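PDB 4Y25: poly-beta-1,6-N-acetyl-D-glucosamine export protein from Escherichia coli, which exports the biofilm polysaccharide poly-beta-1,6-N-acetyl-D-glucosamine, probably partially N-deacetylated, across the outer membrane through the beta-barrel domain that this chain comprises. Local coordinates for residues A[227-238]-A[252-263]; A[28-36]-A[48-56]. All coordinates share one frame; numbering follows the deposited sequence.

Contact 1: A[227-238]-A[252-263]; sequences ENSWEQIFSAGV and TQLGYGQRISWN
Gln253 CG and Ser235 OG sit over the bare backbone of Gly237 and Gly255, two bumps filling two hollows of the lumen-side face. Gln253 CG lies 3.7 Å from Gly237 CA, while Ser235 OG sits 3.6 Å from Gly255 CA. Ile233, paired with Gly257, leans past it so that its CD1 reaches Arg259 CG at 3.8 Å. Arg259 CB lies against Glu231 CG at 3.5 Å; beyond CG the chain bends (chi2 -84°), and the guanidinium group forms salt bridges with Asp292 and Asp267. The outward face is a relief of rings and aliphatic branches. Ile260 CD1 packs against Trp230 CG at 3.5 Å, and Leu254 CD2 fits beside Ala236 CB at 3.6 Å. A polar chain crosses this surface: Trp230 NE1 donates to Gln258 OE1 at 3.1 Å from above the amide's carbonyl plane, Gln258 NE2 donates to Tyr256 OH, and that hydroxyl donates in the carbonyl plane to Gln232 OE1 at 2.8 Å. Five antiparallel hydrogen-bonded pairs and strand directions 163° apart establish a hairpin, strands 228-243 and 247-262, within the closed 16-stranded outer-membrane barrel, mostly small or polar inward, Ile233 excepted, and aromatic and aliphatic outward, mixed with Gln232, Gln258 and Thr252.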
loop_
_atom_site.group_PDB
_atom_site.type_symbol
_atom_site.label_atom_id
_atom_site.label_comp_id
_atom_site.label_asym_id
_atom_site.label_seq_id
_atom_site.Cartn_x
_atom_site.Cartn_y
_atom_site.Cartn_z
ATOM N N GLU A 227 -6.529 -22.676 15.731
ATOM C CA GLU A 227 -5.731 -22.000 14.686
ATOM C C GLU A 227 -6.500 -21.281 13.562
ATOM O O GLU A 227 -5.888 -20.855 12.578
ATOM C CB GLU A 227 -4.752 -22.979 14.015
ATOM C CG GLU A 227 -3.635 -23.538 14.903
ATOM C CD GLU A 227 -4.094 -24.481 16.001
ATOM O OE1 GLU A 227 -5.292 -24.770 16.091
ATOM O OE2 GLU A 227 -3.243 -24.941 16.787
ATOM N N ASN A 228 -7.817 -21.146 13.682
ATOM C CA ASN A 228 -8.579 -20.357 12.711
ATOM C C ASN A 228 -9.558 -19.407 13.400
ATOM O O ASN A 228 -10.178 -19.766 14.400
ATOM C CB ASN A 228 -9.314 -21.269 11.720
ATOM C CG ASN A 228 -9.795 -22.550 12.349
ATOM O OD1 ASN A 228 -10.084 -22.596 13.541
ATOM N ND2 ASN A 228 -9.879 -23.606 11.550
ATOM N N SER A 229 -9.690 -18.194 12.865
ATOM C CA SER A 229 -10.393 -17.127 13.574
ATOM C C SER A 229 -11.141 -16.145 12.672
ATOM O O SER A 229 -11.100 -16.242 11.444
ATOM C CB SER A 229 -9.400 -16.348 14.439
ATOM O OG SER A 229 -8.323 -15.867 13.655
ATOM N N TRP A 230 -11.813 -15.192 13.312
ATOM C CA TRP A 230 -12.618 -14.185 12.628
ATOM C C TRP A 230 -12.647 -12.893 13.437
ATOM O O TRP A 230 -13.147 -12.874 14.560
ATOM C CB TRP A 230 -14.043 -14.698 12.414
ATOM C CG TRP A 230 -14.940 -13.736 11.697
ATOM C CD1 TRP A 230 -14.563 -12.738 10.843
ATOM C CD2 TRP A 230 -16.368 -13.675 11.779
ATOM N NE1 TRP A 230 -15.670 -12.063 10.386
ATOM C CE2 TRP A 230 -16.790 -12.620 10.944
ATOM C CE3 TRP A 230 -17.332 -14.412 12.473
ATOM C CZ2 TRP A 230 -18.134 -12.284 10.788
ATOM C CZ3 TRP A 230 -18.664 -14.078 12.315
ATOM C CH2 TRP A 230 -19.053 -13.023 11.480
ATOM N N GLU A 231 -12.116 -11.813 12.873
ATOM C CA GLU A 231 -12.065 -10.544 13.596
ATOM C C GLU A 231 -12.637 -9.379 12.790
ATOM O O GLU A 231 -12.693 -9.426 11.563
ATOM C CB GLU A 231 -10.626 -10.221 14.005
ATOM C CG GLU A 231 -9.696 -9.937 12.838
ATOM C CD GLU A 231 -8.391 -9.289 13.268
ATOM O OE1 GLU A 231 -8.272 -8.915 14.455
ATOM O OE2 GLU A 231 -7.483 -9.152 12.420
ATOM N N GLN A 232 -13.063 -8.333 13.491
ATOM C CA GLN A 232 -13.486 -7.103 12.833
ATOM C C GLN A 232 -12.528 -5.966 13.167
ATOM O O GLN A 232 -12.014 -5.871 14.284
ATOM C CB GLN A 232 -14.911 -6.719 13.229
ATOM C CG GLN A 232 -15.085 -6.395 14.696
ATOM C CD GLN A 232 -16.493 -5.961 15.025
ATOM O OE1 GLN A 232 -17.349 -5.870 14.143
ATOM N NE2 GLN A 232 -16.747 -5.692 16.301
ATOM N N ILE A 233 -12.294 -5.102 12.190
ATOM C CA ILE A 233 -11.346 -4.015 12.350
ATOM C C ILE A 233 -12.038 -2.665 12.237
ATOM O O ILE A 233 -12.642 -2.353 11.213
ATOM C CB ILE A 233 -10.229 -4.096 11.299
ATOM C CG1 ILE A 233 -9.615 -5.498 11.287
ATOM C CG2 ILE A 233 -9.179 -3.030 11.564
ATOM C CD1 ILE A 233 -8.903 -5.844 9.998
ATOM N N PHE A 234 -11.955 -1.868 13.296
ATOM C CA PHE A 234 -12.442 -0.498 13.240
ATOM C C PHE A 234 -11.286 0.475 13.408
ATOM O O PHE A 234 -10.477 0.336 14.325
ATOM C CB PHE A 234 -13.503 -0.242 14.311
ATOM C CG PHE A 234 -13.940 1.190 14.386
ATOM C CD1 PHE A 234 -14.593 1.783 13.317
ATOM C CD2 PHE A 234 -13.690 1.948 15.519
ATOM C CE1 PHE A 234 -14.994 3.107 13.378
ATOM C CE2 PHE A 234 -14.090 3.272 15.585
ATOM C CZ PHE A 234 -14.742 3.852 14.513
ATOM N N SER A 235 -11.207 1.455 12.512
ATOM C CA SER A 235 -10.153 2.460 12.578
ATOM C C SER A 235 -10.721 3.848 12.316
ATOM O O SER A 235 -11.635 4.011 11.505
ATOM C CB SER A 235 -9.039 2.151 11.575
ATOM O OG SER A 235 -9.528 2.191 10.244
ATOM N N ALA A 236 -10.178 4.843 13.009
ATOM C CA ALA A 236 -10.648 6.217 12.878
ATOM C C ALA A 236 -9.511 7.211 13.081
ATOM O O ALA A 236 -8.620 6.996 13.907
ATOM C CB ALA A 236 -11.770 6.489 13.866
ATOM N N GLY A 237 -9.548 8.301 12.324
ATOM C CA GLY A 237 -8.516 9.315 12.405
ATOM C C GLY A 237 -9.040 10.709 12.134
ATOM O O GLY A 237 -9.867 10.915 11.244
ATOM N N VAL A 238 -8.566 11.667 12.926
ATOM C CA VAL A 238 -8.874 13.076 12.716
ATOM C C VAL A 238 -7.580 13.875 12.744
ATOM O O VAL A 238 -6.841 13.830 13.727
ATOM C CB VAL A 238 -9.839 13.627 13.784
ATOM C CG1 VAL A 238 -10.108 15.103 13.536
ATOM C CG2 VAL A 238 -11.142 12.840 13.795
ATOM N N THR A 252 -10.248 13.812 8.018
ATOM C CA THR A 252 -10.970 12.800 8.774
ATOM C C THR A 252 -10.990 11.490 7.994
ATOM O O THR A 252 -11.112 11.485 6.768
ATOM C CB THR A 252 -12.408 13.252 9.095
ATOM O OG1 THR A 252 -13.077 12.230 9.843
ATOM C CG2 THR A 252 -13.183 13.527 7.820
ATOM N N GLN A 253 -10.846 10.376 8.701
ATOM C CA GLN A 253 -10.834 9.080 8.037
ATOM C C GLN A 253 -11.435 7.983 8.905
ATOM O O GLN A 253 -11.217 7.932 10.117
ATOM C CB GLN A 253 -9.407 8.711 7.622
ATOM C CG GLN A 253 -8.403 8.708 8.755
ATOM C CD GLN A 253 -6.973 8.663 8.256
ATOM O OE1 GLN A 253 -6.698 8.990 7.100
ATOM N NE2 GLN A 253 -6.053 8.261 9.127
ATOM N N LEU A 254 -12.207 7.111 8.263
ATOM C CA LEU A 254 -12.859 5.998 8.938
ATOM C C LEU A 254 -12.694 4.725 8.130
ATOM O O LEU A 254 -12.697 4.754 6.900
ATOM C CB LEU A 254 -14.347 6.281 9.154
ATOM C CG LEU A 254 -14.732 7.393 10.129
ATOM C CD1 LEU A 254 -16.180 7.804 9.908
ATOM C CD2 LEU A 254 -14.515 6.942 11.563
ATOM N N GLY A 255 -12.552 3.607 8.828
ATOM C CA GLY A 255 -12.460 2.320 8.176
ATOM C C GLY A 255 -13.169 1.251 8.977
ATOM O O GLY A 255 -13.135 1.258 10.210
ATOM N N TYR A 256 -13.837 0.343 8.273
ATOM C CA TYR A 256 -14.390 -0.847 8.901
ATOM C C TYR A 256 -14.123 -2.064 8.034
ATOM O O TYR A 256 -14.368 -2.044 6.826
ATOM C CB TYR A 256 -15.890 -0.713 9.150
ATOM C CG TYR A 256 -16.470 -1.966 9.760
ATOM C CD1 TYR A 256 -16.378 -2.200 11.126
ATOM C CD2 TYR A 256 -17.081 -2.932 8.969
ATOM C CE1 TYR A 256 -16.896 -3.352 11.689
ATOM C CE2 TYR A 256 -17.599 -4.087 9.521
ATOM C CZ TYR A 256 -17.504 -4.293 10.881
ATOM O OH TYR A 256 -18.020 -5.444 11.431
ATOM N N GLY A 257 -13.630 -3.128 8.654
ATOM C CA GLY A 257 -13.279 -4.328 7.922
ATOM C C GLY A 257 -13.343 -5.584 8.763
ATOM O O GLY A 257 -13.505 -5.518 9.982
ATOM N N GLN A 258 -13.225 -6.734 8.106
ATOM C CA GLN A 258 -13.201 -8.015 8.801
ATOM C C GLN A 258 -12.154 -8.949 8.220
ATOM O O GLN A 258 -11.837 -8.877 7.035
ATOM C CB GLN A 258 -14.572 -8.682 8.754
ATOM C CG GLN A 258 -15.590 -8.035 9.667
ATOM C CD GLN A 258 -16.979 -8.600 9.480
ATOM O OE1 GLN A 258 -17.149 -9.747 9.058
ATOM N NE2 GLN A 258 -17.986 -7.793 9.785
ATOM N N ARG A 259 -11.625 -9.823 9.071
ATOM C CA ARG A 259 -10.605 -10.786 8.674
ATOM C C ARG A 259 -11.042 -12.215 8.970
ATOM O O ARG A 259 -11.650 -12.486 10.007
ATOM C CB ARG A 259 -9.285 -10.491 9.387
ATOM C CG ARG A 259 -8.448 -9.404 8.746
ATOM C CD ARG A 259 -7.609 -9.976 7.621
ATOM N NE ARG A 259 -7.088 -8.933 6.744
ATOM C CZ ARG A 259 -6.460 -9.172 5.598
ATOM N NH1 ARG A 259 -6.273 -10.419 5.188
ATOM N NH2 ARG A 259 -6.020 -8.162 4.862
ATOM N N ILE A 260 -10.729 -13.123 8.051
ATOM C CA ILE A 260 -10.945 -14.551 8.259
ATOM C C ILE A 260 -9.639 -15.305 8.042
ATOM O O ILE A 260 -8.976 -15.134 7.019
ATOM C CB ILE A 260 -12.025 -15.116 7.313
ATOM C CG1 ILE A 260 -13.422 -14.839 7.867
ATOM C CG2 ILE A 260 -11.854 -16.619 7.136
ATOM C CD1 ILE A 260 -13.802 -15.731 9.025
ATOM N N SER A 261 -9.262 -16.122 9.018
ATOM C CA SER A 261 -8.107 -16.996 8.876
ATOM C C SER A 261 -8.570 -18.432 9.060
ATOM O O SER A 261 -9.258 -18.733 10.030
ATOM C CB SER A 261 -7.021 -16.638 9.891
ATOM O OG SER A 261 -5.936 -17.544 9.808
ATOM N N TRP A 262 -8.211 -19.313 8.128
ATOM C CA TRP A 262 -8.696 -20.690 8.180
ATOM C C TRP A 262 -7.625 -21.731 7.861
ATOM O O TRP A 262 -7.184 -21.851 6.718
ATOM C CB TRP A 262 -9.873 -20.871 7.224
ATOM C CG TRP A 262 -10.754 -22.009 7.618
ATOM C CD1 TRP A 262 -10.711 -23.287 7.141
ATOM C CD2 TRP A 262 -11.804 -21.976 8.590
ATOM N NE1 TRP A 262 -11.676 -24.051 7.753
ATOM C CE2 TRP A 262 -12.360 -23.269 8.647
ATOM C CE3 TRP A 262 -12.332 -20.976 9.415
ATOM C CZ2 TRP A 262 -13.418 -23.588 9.496
ATOM C CZ3 TRP A 262 -13.380 -21.296 10.257
ATOM C CH2 TRP A 262 -13.913 -22.590 10.291
ATOM N N ASN A 263 -7.228 -22.481 8.888
ATOM C CA ASN A 263 -6.277 -23.589 8.764
ATOM C C ASN A 263 -4.927 -23.203 8.166
ATOM O O ASN A 263 -4.239 -24.051 7.596
ATOM C CB ASN A 263 -6.888 -24.716 7.927
ATOM C CG ASN A 263 -8.079 -25.365 8.604
ATOM O OD1 ASN A 263 -8.198 -25.346 9.828
ATOM N ND2 ASN A 263 -8.965 -25.948 7.806
#

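Contact 2: A[28-36]-A[48-56]; sequences HDVDLTTIV and FAGFGYADG
Phe51 O is gripped from the neighbouring strand by Thr34 N at 2.9 Å and, more weakly, by Thr33 OG1 at 3.4 Å; Thr33 CA also brings a C-H to it at 3.3 Å. The hydroxyl gets there because Thr33 OG1 stands opposite its own backbone nitrogen (chi1 174°). Thr34 O in turn accepts Phe51 N at 2.7 Å. On the outward face, Thr34 CG2 comes to the edge of the Phe51 ring, in its plane, and touches Phe51 CB at 3.7 Å. Tyr53 extends the same face: its ring edge meets Val30 CG1, and its CB meets Leu32 CB at 4.2 Å. Ile35 and Thr33 point to the lumen from non-hydrogen-bonded pairs with Gly50 and Gly52, and Ile35 CG2 lies 4.2 Å from Phe48 CD1. The two bonds between Val30 and Asp55 are weak, Val30 N to Asp55 O being 3.3 Å; this pair lies next to Asp29, just before strand 30-37 begins. The chemistry is that of a barrel wall: reciprocal main-chain bonds satisfy the amides of Leu32, Thr34, Phe51 and Tyr53, so apolar groups can cover the outer surface.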
loop_
_atom_site.group_PDB
_atom_site.type_symbol
_atom_site.label_atom_id
_atom_site.label_comp_id
_atom_site.label_asym_id
_atom_site.label_seq_id
_atom_site.Cartn_x
_atom_site.Cartn_y
_atom_site.Cartn_z
ATOM N N HIS A 28 -15.619 6.098 -9.648
ATOM C CA HIS A 28 -15.626 4.643 -9.650
ATOM C C HIS A 28 -14.443 4.094 -10.437
ATOM O O HIS A 28 -14.449 4.096 -11.667
ATOM C CB HIS A 28 -16.942 4.117 -10.233
ATOM C CG HIS A 28 -18.159 4.801 -9.697
ATOM N ND1 HIS A 28 -18.700 5.931 -10.279
ATOM C CD2 HIS A 28 -18.942 4.526 -8.626
ATOM C CE1 HIS A 28 -19.759 6.316 -9.595
ATOM N NE2 HIS A 28 -19.927 5.479 -8.584
ATOM N N ASP A 29 -13.423 3.637 -9.720
ATOM C CA ASP A 29 -12.270 3.007 -10.351
ATOM C C ASP A 29 -12.136 1.568 -9.884
ATOM O O ASP A 29 -12.645 1.200 -8.828
ATOM C CB ASP A 29 -10.989 3.783 -10.050
ATOM C CG ASP A 29 -10.763 4.926 -11.016
ATOM O OD1 ASP A 29 -11.250 4.839 -12.161
ATOM O OD2 ASP A 29 -10.096 5.910 -10.633
ATOM N N VAL A 30 -11.456 0.755 -10.680
ATOM C CA VAL A 30 -11.314 -0.662 -10.377
ATOM C C VAL A 30 -9.861 -1.108 -10.484
ATOM O O VAL A 30 -9.263 -1.057 -11.557
ATOM C CB VAL A 30 -12.183 -1.522 -11.314
ATOM C CG1 VAL A 30 -11.908 -3.001 -11.091
ATOM C CG2 VAL A 30 -13.657 -1.209 -11.103
ATOM N N ASP A 31 -9.299 -1.535 -9.356
ATOM C CA ASP A 31 -7.942 -2.066 -9.314
ATOM C C ASP A 31 -7.973 -3.530 -8.913
ATOM O O ASP A 31 -8.539 -3.880 -7.880
ATOM C CB ASP A 31 -7.073 -1.274 -8.334
ATOM C CG ASP A 31 -6.454 -0.046 -8.964
ATOM O OD1 ASP A 31 -6.870 0.323 -10.082
ATOM O OD2 ASP A 31 -5.551 0.553 -8.342
ATOM N N LEU A 32 -7.377 -4.386 -9.733
ATOM C CA LEU A 32 -7.306 -5.805 -9.410
ATOM C C LEU A 32 -5.947 -6.388 -9.761
ATOM O O LEU A 32 -5.477 -6.251 -10.891
ATOM C CB LEU A 32 -8.396 -6.586 -10.139
ATOM C CG LEU A 32 -8.427 -8.071 -9.773
ATOM C CD1 LEU A 32 -9.378 -8.326 -8.610
ATOM C CD2 LEU A 32 -8.796 -8.912 -10.975
ATOM N N THR A 33 -5.321 -7.039 -8.786
ATOM C CA THR A 33 -4.056 -7.722 -9.018
ATOM C C THR A 33 -4.103 -9.147 -8.473
ATOM O O THR A 33 -4.517 -9.381 -7.338
ATOM C CB THR A 33 -2.866 -6.956 -8.387
ATOM O OG1 THR A 33 -1.673 -7.740 -8.515
ATOM C CG2 THR A 33 -3.116 -6.663 -6.915
ATOM N N THR A 34 -3.696 -10.099 -9.304
ATOM C CA THR A 34 -3.627 -11.494 -8.893
ATOM C C THR A 34 -2.223 -12.039 -9.130
ATOM O O THR A 34 -1.649 -11.853 -10.201
ATOM C CB THR A 34 -4.660 -12.361 -9.639
ATOM O OG1 THR A 34 -4.346 -13.747 -9.451
ATOM C CG2 THR A 34 -4.660 -12.040 -11.127
ATOM N N ILE A 35 -1.668 -12.696 -8.116
ATOM C CA ILE A 35 -0.304 -13.214 -8.182
ATOM C C ILE A 35 -0.220 -14.620 -7.596
ATOM O O ILE A 35 -0.762 -14.885 -6.523
ATOM C CB ILE A 35 0.687 -12.299 -7.427
ATOM C CG1 ILE A 35 0.704 -10.898 -8.038
ATOM C CG2 ILE A 35 2.088 -12.891 -7.445
ATOM C CD1 ILE A 35 1.624 -9.935 -7.323
ATOM N N VAL A 36 0.459 -15.520 -8.301
ATOM C CA VAL A 36 0.657 -16.874 -7.796
ATOM C C VAL A 36 2.136 -17.186 -7.561
ATOM O O VAL A 36 2.974 -17.007 -8.445
ATOM C CB VAL A 36 0.059 -17.927 -8.753
ATOM C CG1 VAL A 36 0.464 -17.643 -10.193
ATOM C CG2 VAL A 36 0.472 -19.331 -8.328
ATOM N N PHE A 48 7.394 -16.379 -9.087
ATOM C CA PHE A 48 5.996 -15.979 -9.147
ATOM C C PHE A 48 5.640 -15.358 -10.490
ATOM O O PHE A 48 6.480 -14.753 -11.157
ATOM C CB PHE A 48 5.664 -14.999 -8.014
ATOM C CG PHE A 48 6.472 -13.728 -8.046
ATOM C CD1 PHE A 48 6.043 -12.633 -8.780
ATOM C CD2 PHE A 48 7.656 -13.627 -7.335
ATOM C CE1 PHE A 48 6.787 -11.467 -8.813
ATOM C CE2 PHE A 48 8.402 -12.461 -7.361
ATOM C CZ PHE A 48 7.968 -11.381 -8.101
ATOM N N ALA A 49 4.384 -15.527 -10.881
ATOM C CA ALA A 49 3.829 -14.846 -12.040
ATOM C C ALA A 49 2.506 -14.219 -11.628
ATOM O O ALA A 49 1.864 -14.685 -10.685
ATOM C CB ALA A 49 3.642 -15.807 -13.200
ATOM N N GLY A 50 2.098 -13.161 -12.316
ATOM C CA GLY A 50 0.894 -12.459 -11.921
ATOM C C GLY A 50 0.250 -11.604 -12.991
ATOM O O GLY A 50 0.694 -11.571 -14.138
ATOM N N PHE A 51 -0.809 -10.905 -12.594
ATOM C CA PHE A 51 -1.602 -10.098 -13.508
ATOM C C PHE A 51 -2.138 -8.863 -12.791
ATOM O O PHE A 51 -2.463 -8.919 -11.604
ATOM C CB PHE A 51 -2.747 -10.934 -14.087
ATOM C CG PHE A 51 -3.725 -10.146 -14.909
ATOM C CD1 PHE A 51 -3.394 -9.723 -16.186
ATOM C CD2 PHE A 51 -4.982 -9.840 -14.409
ATOM C CE1 PHE A 51 -4.296 -8.999 -16.946
ATOM C CE2 PHE A 51 -5.889 -9.118 -15.164
ATOM C CZ PHE A 51 -5.546 -8.696 -16.434
ATOM N N GLY A 52 -2.220 -7.747 -13.510
ATOM C CA GLY A 52 -2.722 -6.503 -12.949
ATOM C C GLY A 52 -3.729 -5.847 -13.874
ATOM O O GLY A 52 -3.539 -5.839 -15.090
ATOM N N TYR A 53 -4.796 -5.295 -13.298
ATOM C CA TYR A 53 -5.905 -4.740 -14.071
ATOM C C TYR A 53 -6.359 -3.393 -13.510
ATOM O O TYR A 53 -6.517 -3.242 -12.298
ATOM C CB TYR A 53 -7.075 -5.732 -14.085
ATOM C CG TYR A 53 -8.309 -5.272 -14.834
ATOM C CD1 TYR A 53 -9.313 -4.555 -14.188
ATOM C CD2 TYR A 53 -8.483 -5.575 -16.178
ATOM C CE1 TYR A 53 -10.443 -4.139 -14.865
ATOM C CE2 TYR A 53 -9.618 -5.173 -16.860
ATOM C CZ TYR A 53 -10.590 -4.449 -16.199
ATOM O OH TYR A 53 -11.716 -4.039 -16.874
ATOM N N ALA A 54 -6.581 -2.419 -14.389
ATOM C CA ALA A 54 -7.036 -1.099 -13.954
ATOM C C ALA A 54 -7.831 -0.358 -15.030
ATOM O O ALA A 54 -7.265 0.120 -16.013
ATOM C CB ALA A 54 -5.849 -0.259 -13.513
ATOM N N ASP A 55 -9.144 -0.259 -14.831
ATOM C CA ASP A 55 -10.020 0.461 -15.752
ATOM C C ASP A 55 -10.705 1.630 -15.048
ATOM O O ASP A 55 -11.113 1.515 -13.893
ATOM C CB ASP A 55 -11.070 -0.481 -16.347
ATOM C CG ASP A 55 -11.873 0.164 -17.464
ATOM O OD1 ASP A 55 -11.465 1.239 -17.951
ATOM O OD2 ASP A 55 -12.914 -0.406 -17.853
ATOM N N GLY A 56 -10.834 2.750 -15.753
ATOM C CA GLY A 56 -11.472 3.930 -15.196
ATOM C C GLY A 56 -11.980 4.893 -16.251
ATOM O O GLY A 56 -11.364 5.065 -17.302
#

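In the fold
From the N terminus, strand 8-20 runs first, and contact 2 then closes the short hairpin of strands 30-37 and 45-55. Nine further strands, from 64-76 to 208-225, follow before contact 1 closes the hairpin of strands 228-243 and 247-262. The contacts are therefore in series, neither nested nor crossed, and each joins two strands consecutive along the chain. The centres of contact 1 and contact 2 lie about 23 Å apart and the nearest atoms of contact 1 and contact 2 about 12 Å apart, without touching. The shorter way round the wall passes through strands 266-278, 283-297 and 8-20, and so across the closure of the 16-stranded barrel. Both contacts thus belong to one continuous antiparallel sheet.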